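Local coordinates for bradavidin 2 (Bradyrhizobium japonicum, PDB 4GGT), which probably binds biotin, as a secreted bacterial member of the avidin family built on a single antiparallel beta-barrel, at residues S28-N40 / Q48-P60. Sequence-based numbering, arbitrary orientation.
Sequences SANSGTIQGTFTN and QGIPYPAAGSVSP
In T37 a chi1 of -63° sets OG1 beside the backbone N and swings CG2 to the far side of it, which lays the methyl alongside the ring of P51, CG2 to CB 3.6 Å, while the hydroxyl is left to hydrogen-bond the indole NE1 of W27 on strand 23-28. T39 brings its own methyl to the same proline, CG2 lying 3.8 Å from P51 CB, so that both threonine methyls meet P51 CB from the strand 33-39 side, on the same face of the sheet. Trimming T39 to an alanine removes CG2 and is likely to open a gap beside P51 CB, leaving it without its second methyl neighbour.

On the other face, CG of F38 stands opposite its backbone N (chi1 -178°), which carries the ring away from strand 51-59 toward W78, V67 and F69; its CB stays 4.4 Å from A54 CB. G36, opposite A54, has no room for a side chain, as a CB there would clash with I34. Farther along, I34 CG2 meets V58 CG1 at 4.1 Å.

Backbone bonds join the two strands antiparallel. F38 and Y52 exchange a pair, F38 N to Y52 O at 2.8 Å and Y52 N to F38 O at 2.9 Å, and G36 and A54 do likewise. Beyond the strand end, G49 N donates to N40 O (2.7 Å), and a water accepts from N40 N and donates to I50 O, bridging the start of the connecting loop to its return.

The pairing forms the hairpin of strands 33-39 and 51-59 in the up-and-down antiparallel barrel of the avidins. N40, at its loop end, binds biotin in another structure of this protein, and F38 lies near two more biotin-binding residues, N18 and D109.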
loop_
_atom_site.group_PDB
_atom_site.type_symbol
_atom_site.label_atom_id
_atom_site.label_comp_id
_atom_site.label_asym_id
_atom_site.label_seq_id
_atom_site.Cartn_x
_atom_site.Cartn_y
_atom_site.Cartn_z
ATOM N N SER A 28 11.887 4.723 5.465
ATOM C CA SER A 28 12.683 3.969 6.414
ATOM C C SER A 28 11.941 2.705 6.806
ATOM O O SER A 28 10.714 2.596 6.620
ATOM C CB SER A 28 13.049 4.801 7.662
ATOM O OG SER A 28 11.908 5.223 8.375
ATOM N N ALA A 29 12.701 1.732 7.309
ATOM C CA ALA A 29 12.124 0.485 7.790
ATOM C C ALA A 29 12.964 -0.067 8.929
ATOM O O ALA A 29 13.163 -1.287 9.038
ATOM C CB ALA A 29 12.033 -0.515 6.676
ATOM N N ASN A 30 13.440 0.843 9.774
ATOM C CA ASN A 30 14.354 0.481 10.853
ATOM C C ASN A 30 13.617 -0.067 12.073
ATOM O O ASN A 30 12.528 0.424 12.459
ATOM C CB ASN A 30 15.267 1.648 11.219
ATOM C CG ASN A 30 14.561 2.703 12.029
ATOM O OD1 ASN A 30 14.995 3.038 13.135
ATOM N ND2 ASN A 30 13.451 3.214 11.504
ATOM N N SER A 31 14.222 -1.102 12.654
ATOM C CA SER A 31 13.573 -1.955 13.647
ATOM C C SER A 31 12.224 -2.459 13.114
ATOM O O SER A 31 11.233 -2.518 13.844
ATOM C CB SER A 31 13.451 -1.237 15.003
ATOM O OG SER A 31 14.745 -0.886 15.503
ATOM N N GLY A 32 12.207 -2.773 11.818
ATOM C CA GLY A 32 11.078 -3.432 11.156
ATOM C C GLY A 32 9.748 -2.707 11.223
ATOM O O GLY A 32 8.686 -3.324 11.119
ATOM N N THR A 33 9.801 -1.400 11.448
ATOM C CA THR A 33 8.596 -0.582 11.359
ATOM C C THR A 33 8.679 0.149 10.037
ATOM O O THR A 33 9.680 0.821 9.764
ATOM C CB THR A 33 8.526 0.436 12.490
ATOM O OG1 THR A 33 9.795 1.088 12.580
ATOM C CG2 THR A 33 8.244 -0.258 13.807
ATOM N N ILE A 34 7.660 0.031 9.195
ATOM C CA ILE A 34 7.793 0.717 7.913
ATOM C C ILE A 34 7.172 2.113 7.950
ATOM O O ILE A 34 6.041 2.288 8.406
ATOM C CB ILE A 34 7.443 -0.157 6.626
ATOM C CG1 ILE A 34 6.355 0.467 5.753
ATOM C CG2 ILE A 34 7.276 -1.649 6.912
ATOM C CD1 ILE A 34 6.906 1.409 4.762
ATOM N N GLN A 35 7.962 3.099 7.525
ATOM C CA GLN A 35 7.487 4.479 7.366
ATOM C C GLN A 35 7.450 4.738 5.872
ATOM O O GLN A 35 8.503 4.768 5.201
ATOM C CB GLN A 35 8.455 5.440 8.015
ATOM C CG GLN A 35 7.980 6.866 8.060
ATOM C CD GLN A 35 9.060 7.834 8.513
ATOM O OE1 GLN A 35 10.264 7.493 8.598
ATOM N NE2 GLN A 35 8.639 9.056 8.820
ATOM N N GLY A 36 6.251 4.914 5.340
ATOM C CA GLY A 36 6.113 5.076 3.894
ATOM C C GLY A 36 5.041 6.079 3.501
ATOM O O GLY A 36 4.323 6.602 4.354
ATOM N N THR A 37 4.947 6.342 2.210
ATOM C CA THR A 37 3.915 7.238 1.660
ATOM C C THR A 37 3.310 6.537 0.460
ATOM O O THR A 37 4.035 6.041 -0.378
ATOM C CB THR A 37 4.553 8.593 1.228
ATOM O OG1 THR A 37 5.096 9.236 2.385
ATOM C CG2 THR A 37 3.531 9.492 0.571
ATOM N N PHE A 38 1.989 6.528 0.341
ATOM C CA PHE A 38 1.369 5.762 -0.706
ATOM C C PHE A 38 0.455 6.714 -1.445
ATOM O O PHE A 38 -0.276 7.493 -0.803
ATOM C CB PHE A 38 0.512 4.665 -0.092
ATOM C CG PHE A 38 -0.140 3.765 -1.095
ATOM C CD1 PHE A 38 0.491 2.577 -1.512
ATOM C CD2 PHE A 38 -1.365 4.112 -1.651
ATOM C CE1 PHE A 38 -0.139 1.748 -2.447
ATOM C CE2 PHE A 38 -1.994 3.303 -2.577
ATOM C CZ PHE A 38 -1.381 2.110 -2.988
ATOM N N THR A 39 0.484 6.660 -2.754
ATOM C CA THR A 39 -0.533 7.408 -3.497
ATOM C C THR A 39 -1.180 6.615 -4.613
ATOM O O THR A 39 -0.520 5.945 -5.375
ATOM C CB THR A 39 -0.179 8.938 -3.745
ATOM O OG1 THR A 39 -0.730 9.479 -4.986
ATOM C CG2 THR A 39 1.255 9.302 -3.467
ATOM N N ASN A 40 -2.507 6.601 -4.589
ATOM C CA ASN A 40 -3.322 5.889 -5.550
ATOM C C ASN A 40 -3.475 6.814 -6.745
ATOM O O ASN A 40 -3.467 8.034 -6.580
ATOM C CB ASN A 40 -4.696 5.595 -4.905
ATOM C CG ASN A 40 -5.691 4.989 -5.868
ATOM O OD1 ASN A 40 -5.908 3.771 -5.885
ATOM N ND2 ASN A 40 -6.303 5.836 -6.686
ATOM N N GLN A 48 -7.631 9.687 -5.092
ATOM C CA GLN A 48 -6.485 9.503 -5.963
ATOM C C GLN A 48 -5.641 10.763 -5.980
ATOM O O GLN A 48 -6.152 11.880 -5.853
ATOM C CB GLN A 48 -6.941 9.115 -7.368
ATOM C CG GLN A 48 -7.587 10.243 -8.181
ATOM C CD GLN A 48 -6.614 10.999 -9.081
ATOM O OE1 GLN A 48 -6.735 12.224 -9.269
ATOM N NE2 GLN A 48 -5.655 10.283 -9.649
ATOM N N GLY A 49 -4.337 10.593 -6.123
ATOM C CA GLY A 49 -3.443 11.716 -6.249
ATOM C C GLY A 49 -3.087 12.371 -4.937
ATOM O O GLY A 49 -2.352 13.350 -4.913
ATOM N N ILE A 50 -3.629 11.878 -3.833
ATOM C CA ILE A 50 -3.214 12.473 -2.590
ATOM C C ILE A 50 -2.355 11.463 -1.824
ATOM O O ILE A 50 -2.700 10.266 -1.772
ATOM C CB ILE A 50 -4.362 13.155 -1.767
ATOM C CG1 ILE A 50 -4.815 12.344 -0.613
ATOM C CG2 ILE A 50 -5.457 13.820 -2.620
ATOM C CD1 ILE A 50 -4.250 12.920 0.598
ATOM N N PRO A 51 -1.208 11.931 -1.313
ATOM C CA PRO A 51 -0.296 11.041 -0.574
ATOM C C PRO A 51 -0.801 10.773 0.840
ATOM O O PRO A 51 -1.227 11.702 1.533
ATOM C CB PRO A 51 1.020 11.819 -0.576
ATOM C CG PRO A 51 0.581 13.268 -0.502
ATOM C CD PRO A 51 -0.663 13.303 -1.420
ATOM N N TYR A 52 -0.820 9.495 1.221
ATOM C CA TYR A 52 -1.197 9.082 2.572
ATOM C C TYR A 52 -0.089 8.301 3.222
ATOM O O TYR A 52 0.690 7.634 2.529
ATOM C CB TYR A 52 -2.436 8.222 2.538
ATOM C CG TYR A 52 -3.683 8.979 2.164
ATOM C CD1 TYR A 52 -4.254 8.822 0.901
ATOM C CD2 TYR A 52 -4.277 9.866 3.068
ATOM C CE1 TYR A 52 -5.384 9.486 0.555
ATOM C CE2 TYR A 52 -5.421 10.569 2.725
ATOM C CZ TYR A 52 -5.969 10.363 1.467
ATOM O OH TYR A 52 -7.099 11.055 1.106
ATOM N N PRO A 53 -0.012 8.351 4.562
ATOM C CA PRO A 53 0.991 7.523 5.232
ATOM C C PRO A 53 0.767 6.037 4.991
ATOM O O PRO A 53 -0.382 5.578 4.901
ATOM C CB PRO A 53 0.749 7.813 6.722
ATOM C CG PRO A 53 0.098 9.109 6.758
ATOM C CD PRO A 53 -0.781 9.165 5.525
ATOM N N ALA A 54 1.862 5.295 4.875
ATOM C CA ALA A 54 1.814 3.838 4.875
ATOM C C ALA A 54 2.561 3.379 6.136
ATOM O O ALA A 54 3.688 3.826 6.399
ATOM C CB ALA A 54 2.448 3.248 3.627
ATOM N N ALA A 55 1.877 2.567 6.922
ATOM C CA ALA A 55 2.426 2.024 8.172
ATOM C C ALA A 55 2.312 0.513 8.179
ATOM O O ALA A 55 1.309 -0.072 7.741
ATOM C CB ALA A 55 1.680 2.576 9.351
ATOM N N GLY A 56 3.329 -0.125 8.736
ATOM C CA GLY A 56 3.256 -1.574 8.912
ATOM C C GLY A 56 4.547 -2.091 9.484
ATOM O O GLY A 56 5.310 -1.334 10.105
ATOM N N SER A 57 4.793 -3.376 9.251
ATOM C CA SER A 57 5.924 -4.083 9.860
ATOM C C SER A 57 6.563 -4.981 8.820
ATOM O O SER A 57 5.860 -5.558 7.977
ATOM C CB SER A 57 5.447 -4.945 11.034
ATOM O OG SER A 57 4.702 -4.171 11.971
ATOM N N VAL A 58 7.892 -5.086 8.880
ATOM C CA VAL A 58 8.635 -6.028 8.042
ATOM C C VAL A 58 9.409 -6.979 8.945
ATOM O O VAL A 58 9.949 -6.576 9.978
ATOM C CB VAL A 58 9.517 -5.326 6.951
ATOM C CG1 VAL A 58 10.413 -4.245 7.536
ATOM C CG2 VAL A 58 10.312 -6.343 6.113
ATOM N N SER A 59 9.392 -8.255 8.573
ATOM C CA SER A 59 10.015 -9.304 9.359
ATOM C C SER A 59 10.702 -10.258 8.409
ATOM O O SER A 59 10.538 -10.143 7.188
ATOM C CB SER A 59 8.952 -10.064 10.148
ATOM O OG SER A 59 8.165 -10.874 9.290
ATOM N N PRO A 60 11.471 -11.224 8.962
ATOM C CA PRO A 60 12.020 -12.296 8.138
ATOM C C PRO A 60 10.945 -13.023 7.322
ATOM O O PRO A 60 11.241 -13.512 6.234
ATOM C CB PRO A 60 12.653 -13.245 9.170
ATOM C CG PRO A 60 12.077 -12.827 10.512
ATOM C CD PRO A 60 11.862 -11.364 10.379
HETATM O O HOH W 1 -4.082 8.233 -2.877
#